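Local coordinates for protein extracellular ligand-binding receptor (Rhodopseudomonas palustris, PDB 3SG0) that binds aromatic acids such as benzoylformate (phenylglyoxylate) between its two lobes and probably delivers them for uptake, as solute-binding proteins of the leucine-binding family do, at residues K29-S35 and D91-S97; P46-V51 and F307-W312; E111-P115 and R337-R341. All blocks are in the same frame, centred on the assembly; numbering follows the deposited sequence.

All three contacts belong to the same lobe of this periplasmic binding protein. Interaction 1 is its core: two neighbouring strands of the central sheet, joined by backbone hydrogen bonds and buried aliphatic side chains. Interaction 2 is also buried but joins helices 41-50 and 306-328, mostly by close packing around a glycine, and reaches the ligand. The two meet where Ser-97 OG lies 2.7 Å from Gln-47 OE1 and where the Met-34 methyl packs on the helix of 46-51. Interaction 3, only partly buried, lies toward the other end of the strands, where Arg-337 donates to the carbonyls of Lys-113 and, weakly, Ala-112; Leu-93 N and Pro-115 O, 2.9 Å apart, tie it to interaction 1. Interactions 2 and 3 do not touch.

Interaction 1 of 3, residues K29-S35 and D91-S97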
# COMPACT_ATOMS: atom_id res chain seq x y z
N LYS A 29 8.39 -21.97 3.62
CA LYS A 29 7.07 -21.82 3.01
C LYS A 29 6.51 -20.44 3.30
O LYS A 29 6.52 -19.99 4.45
CB LYS A 29 6.12 -22.88 3.53
CG LYS A 29 6.52 -24.30 3.17
CD LYS A 29 5.51 -25.28 3.73
CE LYS A 29 5.79 -26.70 3.27
NZ LYS A 29 4.68 -27.61 3.64
N ILE A 30 6.05 -19.77 2.26
CA ILE A 30 5.54 -18.41 2.37
C ILE A 30 4.10 -18.43 1.87
O ILE A 30 3.85 -18.85 0.74
CB ILE A 30 6.34 -17.43 1.50
CG1 ILE A 30 7.84 -17.50 1.80
CG2 ILE A 30 5.80 -16.02 1.62
CD1 ILE A 30 8.23 -17.00 3.16
N GLY A 31 3.16 -18.00 2.71
CA GLY A 31 1.77 -17.91 2.30
C GLY A 31 1.40 -16.49 1.94
O GLY A 31 1.84 -15.56 2.62
N ILE A 32 0.61 -16.32 0.89
CA ILE A 32 0.21 -14.99 0.44
C ILE A 32 -1.29 -14.98 0.17
O ILE A 32 -1.81 -15.88 -0.50
CB ILE A 32 0.94 -14.59 -0.86
CG1 ILE A 32 2.45 -14.86 -0.75
CG2 ILE A 32 0.68 -13.13 -1.18
CD1 ILE A 32 3.18 -14.74 -2.09
N THR A 33 -1.99 -14.00 0.72
CA THR A 33 -3.38 -13.74 0.34
C THR A 33 -3.44 -12.33 -0.22
O THR A 33 -2.90 -11.39 0.37
CB THR A 33 -4.36 -13.97 1.52
OG1 THR A 33 -5.71 -13.83 1.07
CG2 THR A 33 -4.09 -13.04 2.70
N MSE A 34 -4.06 -12.20 -1.39
CA MSE A 34 -4.13 -10.91 -2.06
C MSE A 34 -5.48 -10.74 -2.72
O MSE A 34 -6.18 -11.72 -3.02
CB MSE A 34 -3.03 -10.76 -3.10
CG MSE A 34 -3.11 -11.75 -4.25
SE MSE A 34 -2.06 -13.40 -3.98
CE MSE A 34 -0.31 -12.61 -4.28
N SER A 35 -5.86 -9.48 -2.95
CA SER A 35 -7.16 -9.16 -3.52
C SER A 35 -7.07 -9.13 -5.04
O SER A 35 -7.08 -8.08 -5.66
CB SER A 35 -7.67 -7.83 -2.96
OG SER A 35 -7.68 -7.83 -1.54
N ASP A 91 5.92 -20.33 7.13
CA ASP A 91 6.83 -19.62 8.01
C ASP A 91 6.53 -18.13 8.10
O ASP A 91 6.82 -17.50 9.12
CB ASP A 91 8.26 -19.84 7.53
CG ASP A 91 8.65 -21.29 7.58
OD1 ASP A 91 8.67 -21.85 8.70
OD2 ASP A 91 8.90 -21.89 6.51
N VAL A 92 5.98 -17.58 7.02
CA VAL A 92 5.61 -16.18 6.94
C VAL A 92 4.30 -16.08 6.17
O VAL A 92 4.10 -16.80 5.19
CB VAL A 92 6.67 -15.35 6.19
CG1 VAL A 92 6.27 -13.88 6.09
CG2 VAL A 92 8.04 -15.48 6.86
N LEU A 93 3.41 -15.18 6.61
CA LEU A 93 2.18 -14.87 5.89
C LEU A 93 2.32 -13.47 5.32
O LEU A 93 2.87 -12.60 5.99
CB LEU A 93 1.00 -14.91 6.84
CG LEU A 93 -0.40 -14.68 6.27
CD1 LEU A 93 -0.73 -15.64 5.13
CD2 LEU A 93 -1.44 -14.79 7.38
N ILE A 94 1.84 -13.27 4.10
CA ILE A 94 1.87 -11.97 3.46
C ILE A 94 0.46 -11.63 2.98
O ILE A 94 -0.21 -12.47 2.37
CB ILE A 94 2.86 -11.97 2.27
CG1 ILE A 94 4.26 -12.38 2.75
CG2 ILE A 94 2.85 -10.62 1.58
CD1 ILE A 94 5.33 -12.35 1.66
N GLY A 95 -0.00 -10.42 3.29
CA GLY A 95 -1.29 -9.95 2.80
C GLY A 95 -2.05 -9.13 3.82
O GLY A 95 -1.54 -8.84 4.91
N SER A 96 -3.26 -8.69 3.49
CA SER A 96 -3.78 -8.72 2.14
C SER A 96 -3.38 -7.42 1.43
O SER A 96 -2.41 -6.75 1.82
CB SER A 96 -5.30 -8.89 2.20
OG SER A 96 -5.90 -8.92 0.91
N SER A 97 -4.13 -7.07 0.39
CA SER A 97 -3.86 -5.89 -0.43
C SER A 97 -4.51 -4.63 0.10
O SER A 97 -4.08 -3.53 -0.22
CB SER A 97 -4.42 -6.12 -1.83
OG SER A 97 -3.99 -7.34 -2.40
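Strands 28-34 and 92-94 are parallel neighbours in the central sheet of a periplasmic-binding-protein lobe, with helices packed against it. Ile-30, Gly-31 and Ile-32 pair with Val-92, Leu-93 and Ile-94. Gly-31 N bonds to Val-92 O (2.9 Å), Ile-94 N to Gly-31 O (2.7 Å) and Thr-33 N to Ile-94 O (2.9 Å). Ile-30, Ile-32, Val-92 and Ile-94 share one face; helix 306-328 packs on the three isoleucines and Ile-340 of helix 334-344 on Val-92. Ile-30 is m,m, which bends CD1 back to 3.8 Å from Val-92 CB, whereas the extended m,t rotamer of Ile-94 carries its CD1 to 3.7 Å from Ile-30 CG2. On the other face Leu-93 (t,p) leans over Gly-31, where there is no side chain to meet it. At the start of the pair Asp-91 (m) turns OD2 onto Lys-29 N (2.9 Å), while its OD1 bonds to Gly-332 N. Gly-95 has a positive phi and sets its CA 3.3 Å from Thr-33 O, where a CB would clash; a cis peptide precedes Ser-96. Asp-70 gathers the hydroxyls of Thr-33, Ser-35 and Ser-96. Ser-97, a ligand-pocket residue also bonded to Gln-47, is in the m rotamer; its OG accepts a hydrogen bond from Ser-35 N at 2.9 Å.

Interaction 2 of 3, residues P46-V51 and F307-W312; sequences PQSKTV and FGVHLW. With 173 (benzoyl-formic acid), chain B.
The benzoylformate pocket is lined by Phe-307 and His-310, on a helix that crosses helix 41-50 here. Residues 46-50, kinked at Pro-46, and 307-312 are helical, their axes 7.5 Å apart at closest approach and crossing at -46°, with the N-to-C directions 46° apart. The crossing centres on Gly-308, whose CA is 4.2 Å from that of Gln-47. Pro-46 CB approaches Gly-308 N to 3.5 Å. Thr-50 (m) returns OG1 to Pro-46 O (2.8 Å); this OG1 lies 3.4 Å from Gly-308 CA, and a CB on that glycine would clash with it, at 2.5 Å. Gln-47 (m,t) is a knob among Phe-307, Gly-308, His-310 and Leu-311; its NE2 bonds to Phe-307 O (3.0 Å), its OE1 to Ser-97. Leu-311 (t,p) puts CD2 3.3 Å from Gln-47 O and 3.9 Å from Val-51 CG2. Phe-307 and His-310, both m, lead away to the ligand: Phe-307 CE2 is 3.7 Å and His-310 CE1 4.0 Å from C3 of benzoylformate. A single Gln-47 knob at a close, glycine-centred helix crossing thus backs one wall of the interlobe cleft typical of periplasmic binding proteins.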
# COMPACT_ATOMS: atom_id res chain seq x y z
N PRO A 46 -1.52 -7.29 -9.69
CA PRO A 46 -0.07 -7.11 -9.82
C PRO A 46 0.71 -7.97 -8.82
O PRO A 46 1.78 -8.48 -9.14
CB PRO A 46 0.11 -5.61 -9.50
CG PRO A 46 -1.16 -5.01 -10.03
CD PRO A 46 -2.23 -6.00 -9.66
N GLN A 47 0.18 -8.11 -7.61
CA GLN A 47 0.81 -8.94 -6.59
C GLN A 47 0.80 -10.41 -7.02
O GLN A 47 1.80 -11.10 -6.92
CB GLN A 47 0.13 -8.70 -5.24
CG GLN A 47 0.43 -7.28 -4.76
CD GLN A 47 -0.56 -6.72 -3.77
OE1 GLN A 47 -1.50 -7.39 -3.34
NE2 GLN A 47 -0.35 -5.46 -3.41
N SER A 48 -0.33 -10.88 -7.55
CA SER A 48 -0.43 -12.25 -8.03
C SER A 48 0.62 -12.53 -9.10
O SER A 48 1.23 -13.60 -9.13
CB SER A 48 -1.83 -12.49 -8.59
OG SER A 48 -1.98 -13.85 -8.98
N LYS A 49 0.84 -11.56 -9.99
CA LYS A 49 1.80 -11.72 -11.08
C LYS A 49 3.24 -11.62 -10.63
O LYS A 49 4.15 -12.07 -11.32
CB LYS A 49 1.51 -10.71 -12.19
CG LYS A 49 0.20 -10.96 -12.90
CD LYS A 49 -0.10 -9.90 -13.95
CE LYS A 49 -1.51 -10.05 -14.50
NZ LYS A 49 -1.88 -8.90 -15.37
N THR A 50 3.45 -11.03 -9.46
CA THR A 50 4.79 -10.88 -8.91
C THR A 50 5.31 -12.18 -8.27
O THR A 50 6.51 -12.38 -8.16
CB THR A 50 4.83 -9.70 -7.92
OG1 THR A 50 4.58 -8.49 -8.64
CG2 THR A 50 6.16 -9.59 -7.19
N VAL A 51 4.39 -13.06 -7.86
CA VAL A 51 4.79 -14.28 -7.17
C VAL A 51 5.85 -15.06 -7.96
O VAL A 51 6.84 -15.52 -7.38
CB VAL A 51 3.58 -15.19 -6.87
CG1 VAL A 51 4.03 -16.50 -6.23
CG2 VAL A 51 2.59 -14.46 -5.96
N PHE A 307 1.77 -1.83 -7.30
CA PHE A 307 1.22 -2.70 -6.27
C PHE A 307 1.96 -4.03 -6.15
O PHE A 307 2.03 -4.59 -5.06
CB PHE A 307 -0.30 -2.82 -6.41
CG PHE A 307 -0.96 -1.50 -6.19
CD1 PHE A 307 -1.39 -0.73 -7.26
CD2 PHE A 307 -1.02 -0.97 -4.92
CE1 PHE A 307 -1.93 0.54 -7.04
CE2 PHE A 307 -1.55 0.29 -4.70
CZ PHE A 307 -2.00 1.04 -5.76
N GLY A 308 2.56 -4.50 -7.24
CA GLY A 308 3.38 -5.69 -7.17
C GLY A 308 4.60 -5.49 -6.29
O GLY A 308 5.11 -6.43 -5.66
N VAL A 309 5.10 -4.26 -6.24
CA VAL A 309 6.30 -3.98 -5.46
C VAL A 309 6.04 -4.08 -3.96
O VAL A 309 6.97 -4.24 -3.19
CB VAL A 309 6.95 -2.63 -5.86
CG1 VAL A 309 6.55 -1.49 -4.92
CG2 VAL A 309 8.47 -2.78 -5.88
N HIS A 310 4.78 -4.02 -3.55
CA HIS A 310 4.48 -4.20 -2.13
C HIS A 310 4.73 -5.64 -1.72
O HIS A 310 5.14 -5.90 -0.58
CB HIS A 310 3.06 -3.70 -1.83
CG HIS A 310 2.93 -2.26 -2.17
ND1 HIS A 310 1.76 -1.62 -2.55
CD2 HIS A 310 3.91 -1.33 -2.23
CE1 HIS A 310 2.04 -0.35 -2.81
NE2 HIS A 310 3.33 -0.16 -2.62
N LEU A 311 4.53 -6.58 -2.64
CA LEU A 311 4.92 -7.96 -2.40
C LEU A 311 6.45 -8.08 -2.47
O LEU A 311 7.08 -8.67 -1.59
CB LEU A 311 4.25 -8.90 -3.40
CG LEU A 311 4.66 -10.37 -3.31
CD1 LEU A 311 4.52 -10.92 -1.90
CD2 LEU A 311 3.84 -11.18 -4.30
N TRP A 312 7.04 -7.51 -3.51
CA TRP A 312 8.48 -7.58 -3.70
C TRP A 312 9.25 -7.05 -2.48
O TRP A 312 10.14 -7.73 -1.96
CB TRP A 312 8.87 -6.80 -4.95
CG TRP A 312 10.33 -6.87 -5.28
CD1 TRP A 312 11.28 -5.97 -4.93
CD2 TRP A 312 11.00 -7.89 -6.03
NE1 TRP A 312 12.51 -6.37 -5.41
CE2 TRP A 312 12.36 -7.54 -6.09
CE3 TRP A 312 10.57 -9.06 -6.66
CZ2 TRP A 312 13.30 -8.33 -6.76
CZ3 TRP A 312 11.51 -9.84 -7.32
CH2 TRP A 312 12.86 -9.47 -7.36
O1B 173 B . -4.90 -0.06 2.25
C1 173 B . -5.77 -0.04 1.43
O1A 173 B . -7.09 -0.37 1.71
C2 173 B . -5.53 0.56 0.07
O2 173 B . -6.45 0.82 -0.65
C1G 173 B . -4.10 0.76 -0.34
C2D 173 B . -3.10 -0.37 -0.11
C2E 173 B . -1.65 -0.17 -0.50
C3 173 B . -1.21 1.16 -1.11
C1E 173 B . -2.25 2.27 -1.33
C1D 173 B . -3.70 2.09 -0.96

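Interaction 3 of 3, residues E111-P115 and R337-R341; sequences EAKTP and RAAIR
Residues 111-115 leave the C-terminal end of helix 99-111 through a Schellman motif and run on extended, while 337-341 is a turn of regular alpha-helix, with Arg-341 N bonded to Arg-337 O at 3.0 Å. Lys-113 carries the positive phi (46/52); Thr-114 (-130/129) and Pro-115 (-63/140) then straighten the chain. The CA atoms of Thr-114 and Arg-337 are 5.7 Å apart, as are those of Pro-115 and Arg-341. Arg-337 (m,t,m) reaches the turn with its guanidinium edge toward Lys-113 O: NE donates to that oxygen at 3.0 Å, and NH2 makes a weak bond to Ala-112 O at 3.2 Å. Thr-114 (m) OG1 donates a hydrogen bond to that same Ala-112 O at 2.9 Å. The arginine thus ties helix 334-344 to the carbonyls of the turn that follows helix 99-111. Pro-115, C-gamma exo, wedges against the helix, its CG 3.6 Å from Arg-337 O and 4.0 Å from Ile-340 CG2. The end of Arg-341 leads away to Lys-134 O and Glu-345. Helix 334-344, backed by helix 306-328 at Ala-339 and Ile-340, thereby meets the chain just before strand 116-118, where Pro-115 is already backbone-bonded to Leu-93 of strand 92-94.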
# COMPACT_ATOMS: atom_id res chain seq x y z
N GLU A 111 -1.86 -14.94 16.89
CA GLU A 111 -2.24 -16.17 17.59
C GLU A 111 -1.39 -17.34 17.11
O GLU A 111 -1.03 -18.21 17.90
CB GLU A 111 -3.73 -16.47 17.38
CG GLU A 111 -4.28 -17.59 18.26
CD GLU A 111 -3.94 -19.01 17.78
OE1 GLU A 111 -3.70 -19.21 16.56
OE2 GLU A 111 -3.94 -19.93 18.62
N ALA A 112 -1.06 -17.34 15.82
CA ALA A 112 -0.27 -18.40 15.21
C ALA A 112 1.23 -18.18 15.36
O ALA A 112 2.02 -18.98 14.84
CB ALA A 112 -0.62 -18.53 13.74
N LYS A 113 1.62 -17.11 16.04
CA LYS A 113 3.04 -16.76 16.20
C LYS A 113 3.77 -16.85 14.87
O LYS A 113 4.82 -17.50 14.74
CB LYS A 113 3.69 -17.60 17.30
CG LYS A 113 3.01 -17.43 18.65
CD LYS A 113 3.69 -18.26 19.74
CE LYS A 113 2.88 -18.23 21.02
NZ LYS A 113 2.50 -16.84 21.39
N THR A 114 3.20 -16.18 13.88
CA THR A 114 3.73 -16.15 12.53
C THR A 114 3.81 -14.71 12.06
O THR A 114 2.83 -13.97 12.16
CB THR A 114 2.82 -16.96 11.59
OG1 THR A 114 2.73 -18.30 12.06
CG2 THR A 114 3.33 -16.96 10.16
N PRO A 115 4.97 -14.28 11.56
CA PRO A 115 5.05 -12.90 11.05
C PRO A 115 4.10 -12.69 9.88
O PRO A 115 3.95 -13.56 9.01
CB PRO A 115 6.50 -12.76 10.57
CG PRO A 115 7.22 -13.93 11.04
CD PRO A 115 6.26 -14.99 11.45
N ARG A 337 10.05 -19.11 12.86
CA ARG A 337 9.14 -17.98 12.66
C ARG A 337 9.45 -16.84 13.63
O ARG A 337 9.42 -15.67 13.25
CB ARG A 337 7.69 -18.42 12.81
CG ARG A 337 7.30 -19.51 11.82
CD ARG A 337 5.81 -19.69 11.71
NE ARG A 337 5.15 -19.93 12.98
CZ ARG A 337 4.91 -21.13 13.50
NH1 ARG A 337 5.31 -22.23 12.88
NH2 ARG A 337 4.28 -21.22 14.66
N ALA A 338 9.73 -17.18 14.88
CA ALA A 338 10.04 -16.18 15.89
C ALA A 338 11.35 -15.47 15.55
O ALA A 338 11.50 -14.28 15.78
CB ALA A 338 10.10 -16.80 17.28
N ALA A 339 12.32 -16.22 15.02
CA ALA A 339 13.59 -15.63 14.64
C ALA A 339 13.40 -14.66 13.48
O ALA A 339 14.01 -13.60 13.45
CB ALA A 339 14.61 -16.71 14.29
N ILE A 340 12.56 -15.01 12.52
CA ILE A 340 12.25 -14.06 11.45
C ILE A 340 11.64 -12.78 12.03
O ILE A 340 12.03 -11.67 11.67
CB ILE A 340 11.33 -14.66 10.38
CG1 ILE A 340 12.06 -15.79 9.65
CG2 ILE A 340 10.88 -13.59 9.40
CD1 ILE A 340 11.20 -16.53 8.66
N ARG A 341 10.66 -12.94 12.91
CA ARG A 341 10.02 -11.79 13.54
C ARG A 341 11.06 -10.91 14.24
O ARG A 341 11.03 -9.68 14.12
CB ARG A 341 8.94 -12.24 14.52
CG ARG A 341 7.97 -11.12 14.95
CD ARG A 341 7.65 -11.14 16.45
NE ARG A 341 8.84 -10.83 17.23
CZ ARG A 341 9.30 -9.60 17.45
NH1 ARG A 341 8.63 -8.54 17.01
NH2 ARG A 341 10.43 -9.42 18.13